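Local coordinates for protein putative fimbrium tip subunit Fim1C (Bacteroides ovatus, PDB 4EPS) that probably forms part of the tip of a fimbrium, a filamentous cell-surface appendage that mediates cell adhesion and biofilm formation, at residues Glu285-Cys298 with Lys450-Thr462. Sequence-based numbering, arbitrary orientation.
With GOL (glycerol), chain M.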
loop_
_atom_site.group_PDB
_atom_site.type_symbol
_atom_site.label_atom_id
_atom_site.label_comp_id
_atom_site.label_asym_id
_atom_site.label_seq_id
_atom_site.Cartn_x
_atom_site.Cartn_y
_atom_site.Cartn_z
ATOM N N GLU A 285 0.210 7.577 -14.132
ATOM C CA GLU A 285 1.243 7.208 -15.108
ATOM C C GLU A 285 1.359 8.314 -16.206
ATOM O O GLU A 285 0.352 8.702 -16.796
ATOM C CB GLU A 285 0.928 5.825 -15.703
ATOM C CG GLU A 285 1.845 5.380 -16.844
ATOM C CD GLU A 285 3.329 5.418 -16.540
ATOM O OE1 GLU A 285 3.756 4.728 -15.586
ATOM O OE2 GLU A 285 4.061 6.164 -17.233
ATOM N N ALA A 286 2.569 8.850 -16.424
ATOM C CA ALA A 286 2.755 9.939 -17.409
ATOM C C ALA A 286 2.672 9.433 -18.872
ATOM O O ALA A 286 2.168 10.150 -19.728
ATOM C CB ALA A 286 4.101 10.637 -17.185
ATOM N N GLU A 287 3.128 8.215 -19.130
ATOM C CA GLU A 287 3.157 7.629 -20.477
ATOM C C GLU A 287 2.479 6.254 -20.480
ATOM O O GLU A 287 3.136 5.225 -20.640
ATOM C CB GLU A 287 4.625 7.529 -20.969
ATOM C CG GLU A 287 5.234 8.883 -21.310
ATOM C CD GLU A 287 6.602 8.821 -21.966
ATOM O OE1 GLU A 287 7.460 8.034 -21.501
ATOM O OE2 GLU A 287 6.821 9.573 -22.944
ATOM N N PRO A 288 1.142 6.198 -20.307
ATOM C CA PRO A 288 0.483 4.895 -20.278
ATOM C C PRO A 288 0.555 4.172 -21.615
ATOM O O PRO A 288 0.476 4.825 -22.652
ATOM C CB PRO A 288 -0.972 5.251 -19.933
ATOM C CG PRO A 288 -1.156 6.621 -20.370
ATOM C CD PRO A 288 0.168 7.295 -20.113
ATOM N N ALA A 289 0.676 2.849 -21.581
ATOM C CA ALA A 289 0.651 2.024 -22.787
ATOM C C ALA A 289 -0.748 2.046 -23.379
ATOM O O ALA A 289 -1.727 1.820 -22.659
ATOM C CB ALA A 289 1.066 0.593 -22.467
ATOM N N LYS A 290 -0.845 2.308 -24.686
ATOM C CA LYS A 290 -2.113 2.305 -25.417
ATOM C C LYS A 290 -2.496 0.877 -25.747
ATOM O O LYS A 290 -3.678 0.540 -25.727
ATOM C CB LYS A 290 -1.987 3.153 -26.704
ATOM C CG LYS A 290 -3.284 3.302 -27.505
ATOM C CD LYS A 290 -3.055 4.247 -28.667
ATOM C CE LYS A 290 -4.262 4.416 -29.542
ATOM N NZ LYS A 290 -4.060 5.539 -30.498
ATOM N N ASP A 291 -1.491 0.025 -26.071
ATOM C CA ASP A 291 -1.707 -1.377 -26.424
ATOM C C ASP A 291 -2.472 -2.124 -25.367
ATOM O O ASP A 291 -2.088 -2.114 -24.190
ATOM C CB ASP A 291 -0.377 -2.131 -26.698
ATOM C CG ASP A 291 0.287 -1.818 -28.031
ATOM O OD1 ASP A 291 -0.314 -1.059 -28.839
ATOM O OD2 ASP A 291 1.417 -2.318 -28.264
ATOM N N ASN A 292 -3.560 -2.802 -25.803
ATOM C CA ASN A 292 -4.442 -3.611 -24.968
ATOM C C ASN A 292 -5.158 -2.802 -23.864
ATOM O O ASN A 292 -5.792 -3.419 -23.010
ATOM C CB ASN A 292 -3.696 -4.801 -24.353
ATOM C CG ASN A 292 -3.221 -5.789 -25.401
ATOM O OD1 ASN A 292 -2.036 -6.085 -25.509
ATOM N ND2 ASN A 292 -4.121 -6.237 -26.257
ATOM N N CYS A 293 -5.108 -1.456 -23.899
ATOM C CA CYS A 293 -5.881 -0.660 -22.920
ATOM C C CYS A 293 -7.338 -0.701 -23.391
ATOM O O CYS A 293 -7.598 -0.444 -24.581
ATOM C CB CYS A 293 -5.375 0.777 -22.791
ATOM S SG CYS A 293 -6.242 1.735 -21.506
ATOM N N ILE A 294 -8.265 -1.103 -22.517
ATOM C CA ILE A 294 -9.677 -1.242 -22.954
ATOM C C ILE A 294 -10.594 -0.235 -22.264
ATOM O O ILE A 294 -11.751 -0.064 -22.685
ATOM C CB ILE A 294 -10.198 -2.690 -22.764
ATOM C CG1 ILE A 294 -10.227 -3.094 -21.273
ATOM C CG2 ILE A 294 -9.365 -3.697 -23.637
ATOM C CD1 ILE A 294 -11.001 -4.415 -20.965
ATOM N N GLY A 295 -10.106 0.407 -21.208
ATOM C CA GLY A 295 -10.965 1.361 -20.502
ATOM C C GLY A 295 -10.282 2.045 -19.338
ATOM O O GLY A 295 -9.071 1.878 -19.128
ATOM N N ILE A 296 -11.060 2.856 -18.622
ATOM C CA ILE A 296 -10.622 3.610 -17.438
ATOM C C ILE A 296 -11.507 3.210 -16.255
ATOM O O ILE A 296 -12.733 3.174 -16.377
ATOM C CB ILE A 296 -10.737 5.162 -17.709
ATOM C CG1 ILE A 296 -9.909 5.617 -18.973
ATOM C CG2 ILE A 296 -10.365 5.987 -16.470
ATOM C CD1 ILE A 296 -8.496 5.312 -18.996
ATOM N N VAL A 297 -10.903 3.016 -15.099
ATOM C CA VAL A 297 -11.679 2.729 -13.879
ATOM C C VAL A 297 -12.506 3.971 -13.584
ATOM O O VAL A 297 -11.938 5.067 -13.437
ATOM C CB VAL A 297 -10.735 2.372 -12.702
ATOM C CG1 VAL A 297 -11.520 2.236 -11.383
ATOM C CG2 VAL A 297 -9.963 1.074 -13.007
ATOM N N CYS A 298 -13.843 3.822 -13.514
ATOM C CA CYS A 298 -14.698 5.004 -13.323
ATOM C C CYS A 298 -15.444 4.999 -11.989
ATOM O O CYS A 298 -16.056 6.014 -11.632
ATOM C CB CYS A 298 -15.663 5.125 -14.508
ATOM S SG CYS A 298 -16.820 3.733 -14.650
ATOM N N LYS A 450 -11.031 13.796 -13.851
ATOM C CA LYS A 450 -10.553 12.432 -13.547
ATOM C C LYS A 450 -10.657 11.467 -14.727
ATOM O O LYS A 450 -9.854 10.546 -14.806
ATOM C CB LYS A 450 -11.314 11.836 -12.346
ATOM C CG LYS A 450 -10.973 12.546 -11.036
ATOM C CD LYS A 450 -11.546 11.829 -9.810
ATOM C CE LYS A 450 -11.069 12.530 -8.555
ATOM N NZ LYS A 450 -11.888 12.178 -7.358
ATOM N N LEU A 451 -11.653 11.633 -15.609
ATOM C CA LEU A 451 -11.813 10.694 -16.712
ATOM C C LEU A 451 -11.209 11.206 -18.025
ATOM O O LEU A 451 -10.398 10.499 -18.614
ATOM C CB LEU A 451 -13.300 10.327 -16.906
ATOM C CG LEU A 451 -14.040 9.744 -15.654
ATOM C CD1 LEU A 451 -15.518 9.453 -15.990
ATOM C CD2 LEU A 451 -13.369 8.439 -15.152
ATOM N N ASN A 452 -11.595 12.402 -18.492
ATOM C CA ASN A 452 -11.114 12.891 -19.811
ATOM C C ASN A 452 -9.599 13.077 -19.853
ATOM O O ASN A 452 -8.991 12.817 -20.884
ATOM C CB ASN A 452 -11.830 14.203 -20.186
ATOM C CG ASN A 452 -13.210 13.919 -20.736
ATOM O OD1 ASN A 452 -13.553 12.772 -21.051
ATOM N ND2 ASN A 452 -14.007 14.947 -20.931
ATOM N N THR A 453 -8.995 13.465 -18.727
ATOM C CA THR A 453 -7.519 13.614 -18.651
ATOM C C THR A 453 -6.784 12.271 -18.865
ATOM O O THR A 453 -5.599 12.264 -19.237
ATOM C CB THR A 453 -7.110 14.231 -17.311
ATOM O OG1 THR A 453 -7.640 13.425 -16.251
ATOM C CG2 THR A 453 -7.558 15.712 -17.191
ATOM N N LYS A 454 -7.481 11.139 -18.646
ATOM C CA LYS A 454 -6.894 9.804 -18.877
ATOM C C LYS A 454 -7.230 9.327 -20.272
ATOM O O LYS A 454 -6.367 8.828 -20.984
ATOM C CB LYS A 454 -7.400 8.755 -17.847
ATOM C CG LYS A 454 -7.393 9.231 -16.413
ATOM C CD LYS A 454 -5.986 9.591 -15.880
ATOM C CE LYS A 454 -6.079 9.969 -14.416
ATOM N NZ LYS A 454 -6.945 11.165 -14.201
ATOM N N LEU A 455 -8.501 9.489 -20.668
ATOM C CA LEU A 455 -8.931 9.062 -21.996
ATOM C C LEU A 455 -8.039 9.642 -23.101
ATOM O O LEU A 455 -7.649 8.913 -24.007
ATOM C CB LEU A 455 -10.388 9.469 -22.249
ATOM C CG LEU A 455 -11.442 8.719 -21.453
ATOM C CD1 LEU A 455 -12.854 9.322 -21.716
ATOM C CD2 LEU A 455 -11.461 7.238 -21.836
ATOM N N ILE A 456 -7.705 10.926 -23.009
ATOM C CA ILE A 456 -6.905 11.607 -24.048
ATOM C C ILE A 456 -5.468 11.031 -24.173
ATOM O O ILE A 456 -4.832 11.224 -25.201
ATOM C CB ILE A 456 -6.906 13.152 -23.801
ATOM C CG1 ILE A 456 -6.503 13.970 -25.077
ATOM C CG2 ILE A 456 -6.076 13.560 -22.598
ATOM C CD1 ILE A 456 -7.529 13.901 -26.273
ATOM N N LYS A 457 -4.970 10.309 -23.151
ATOM C CA LYS A 457 -3.621 9.719 -23.193
ATOM C C LYS A 457 -3.606 8.364 -23.889
ATOM O O LYS A 457 -2.539 7.912 -24.297
ATOM C CB LYS A 457 -3.061 9.570 -21.768
ATOM C CG LYS A 457 -2.879 10.907 -21.064
ATOM C CD LYS A 457 -1.914 10.787 -19.900
ATOM C CE LYS A 457 -1.852 12.065 -19.108
ATOM N NZ LYS A 457 -1.197 11.844 -17.790
ATOM N N VAL A 458 -4.768 7.683 -23.998
ATOM C CA VAL A 458 -4.825 6.323 -24.581
ATOM C C VAL A 458 -5.835 6.180 -25.734
ATOM O O VAL A 458 -6.013 5.069 -26.265
ATOM C CB VAL A 458 -5.133 5.239 -23.515
ATOM C CG1 VAL A 458 -3.929 5.014 -22.586
ATOM C CG2 VAL A 458 -6.397 5.577 -22.719
ATOM N N SER A 459 -6.496 7.261 -26.080
ATOM C CA SER A 459 -7.527 7.290 -27.121
ATOM C C SER A 459 -7.539 8.654 -27.790
ATOM O O SER A 459 -7.042 9.628 -27.195
ATOM C CB SER A 459 -8.896 6.993 -26.490
ATOM O OG SER A 459 -10.004 7.156 -27.359
ATOM N N ASP A 460 -8.165 8.746 -28.980
ATOM C CA ASP A 460 -8.292 10.027 -29.662
ATOM C C ASP A 460 -9.653 10.659 -29.328
ATOM O O ASP A 460 -9.931 11.773 -29.757
ATOM C CB ASP A 460 -8.087 9.855 -31.181
ATOM C CG ASP A 460 -6.651 9.475 -31.537
ATOM O OD1 ASP A 460 -5.709 10.034 -30.912
ATOM O OD2 ASP A 460 -6.469 8.601 -32.403
ATOM N N LYS A 461 -10.477 9.964 -28.514
ATOM C CA LYS A 461 -11.801 10.472 -28.135
ATOM C C LYS A 461 -11.967 10.636 -26.635
ATOM O O LYS A 461 -11.582 9.758 -25.865
ATOM C CB LYS A 461 -12.891 9.519 -28.643
ATOM C CG LYS A 461 -12.957 9.382 -30.161
ATOM C CD LYS A 461 -13.659 8.105 -30.576
ATOM C CE LYS A 461 -14.306 8.231 -31.932
ATOM N NZ LYS A 461 -15.217 7.088 -32.203
ATOM N N THR A 462 -12.553 11.746 -26.224
ATOM C CA THR A 462 -12.858 11.977 -24.817
ATOM C C THR A 462 -14.370 11.899 -24.687
ATOM O O THR A 462 -15.082 11.726 -25.688
ATOM C CB THR A 462 -12.302 13.331 -24.311
ATOM O OG1 THR A 462 -12.876 14.385 -25.084
ATOM C CG2 THR A 462 -10.760 13.397 -24.297
HETATM C C1 GOL M . -3.960 8.912 -28.268
HETATM O O1 GOL M . -4.542 7.794 -28.929
HETATM C C2 GOL M . -2.577 8.585 -27.759
HETATM O O2 GOL M . -1.744 8.191 -28.851
HETATM C C3 GOL M . -1.946 9.741 -27.016
HETATM O O3 GOL M . -1.650 10.828 -27.885
HETATM O O HOH W 1 -2.128 9.529 -16.547
HETATM O O HOH W 2 1.442 12.735 -19.297
HETATM O O HOH W 3 -0.812 5.832 -24.920
HETATM O O HOH W 4 -6.550 5.339 -31.831
#
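Ile296 and Leu455 head an apolar helix-on-sheet contact, helix 446-458 lying on one face of the six-stranded antiparallel sheet that holds strand 293-300, with the 285-292 loop beside it. Strand and helix run nearly antiparallel, their axes at 167° and 9.1 Å apart, and no direct hydrogen bond joins them. Ile296 CG1 meets Leu455 CD2 at 3.6 Å. The Ile296 and Lys454 side chains cross at about a right angle, CD1 against CB, while those of Ile296 and Leu451 pass in opposite directions, CG2 against CD2. In Ile296, chi1 of -57° sets CG1 anti to the carbonyl carbon, and chi2 of -56° then turns CD1 toward Lys454 CB. The Lys454 chain bends at chi2 and chi4, returning NZ to its own helix, where it bonds Lys450 O (3.0 Å) from above the carbonyl plane and also Thr453 OG1. Replacing Lys454 by a glycine would probably uncover Ile296 CD1 on that flank and leave Lys450 O and Thr453 OG1 without the ammonium. Farther along, Val458 touches both Pro288 and Cys293, CG1 against the proline ring and CG2 4.0 Å from Cys293 SG. Tyr273 of the adjacent strand also touches Pro288, Ile296 and Lys457. Water links the outer edge: the extended Lys457 chain passes Pro288 and reaches Glu285 O and Ala286 O through two waters, while a third bridges Pro288 O and Lys457 O. Lys290, stretched alongside Val458 O, donates from NZ to O1 of a glycerol (2.8 Å), probably from the crystallisation liquor, which bonds Asp460 OD1 weakly. The arrangement is an alpha-helix packed antiparallel to a strand on an antiparallel sheet, its cover extended by Leu455 onto Met337 and Arg505.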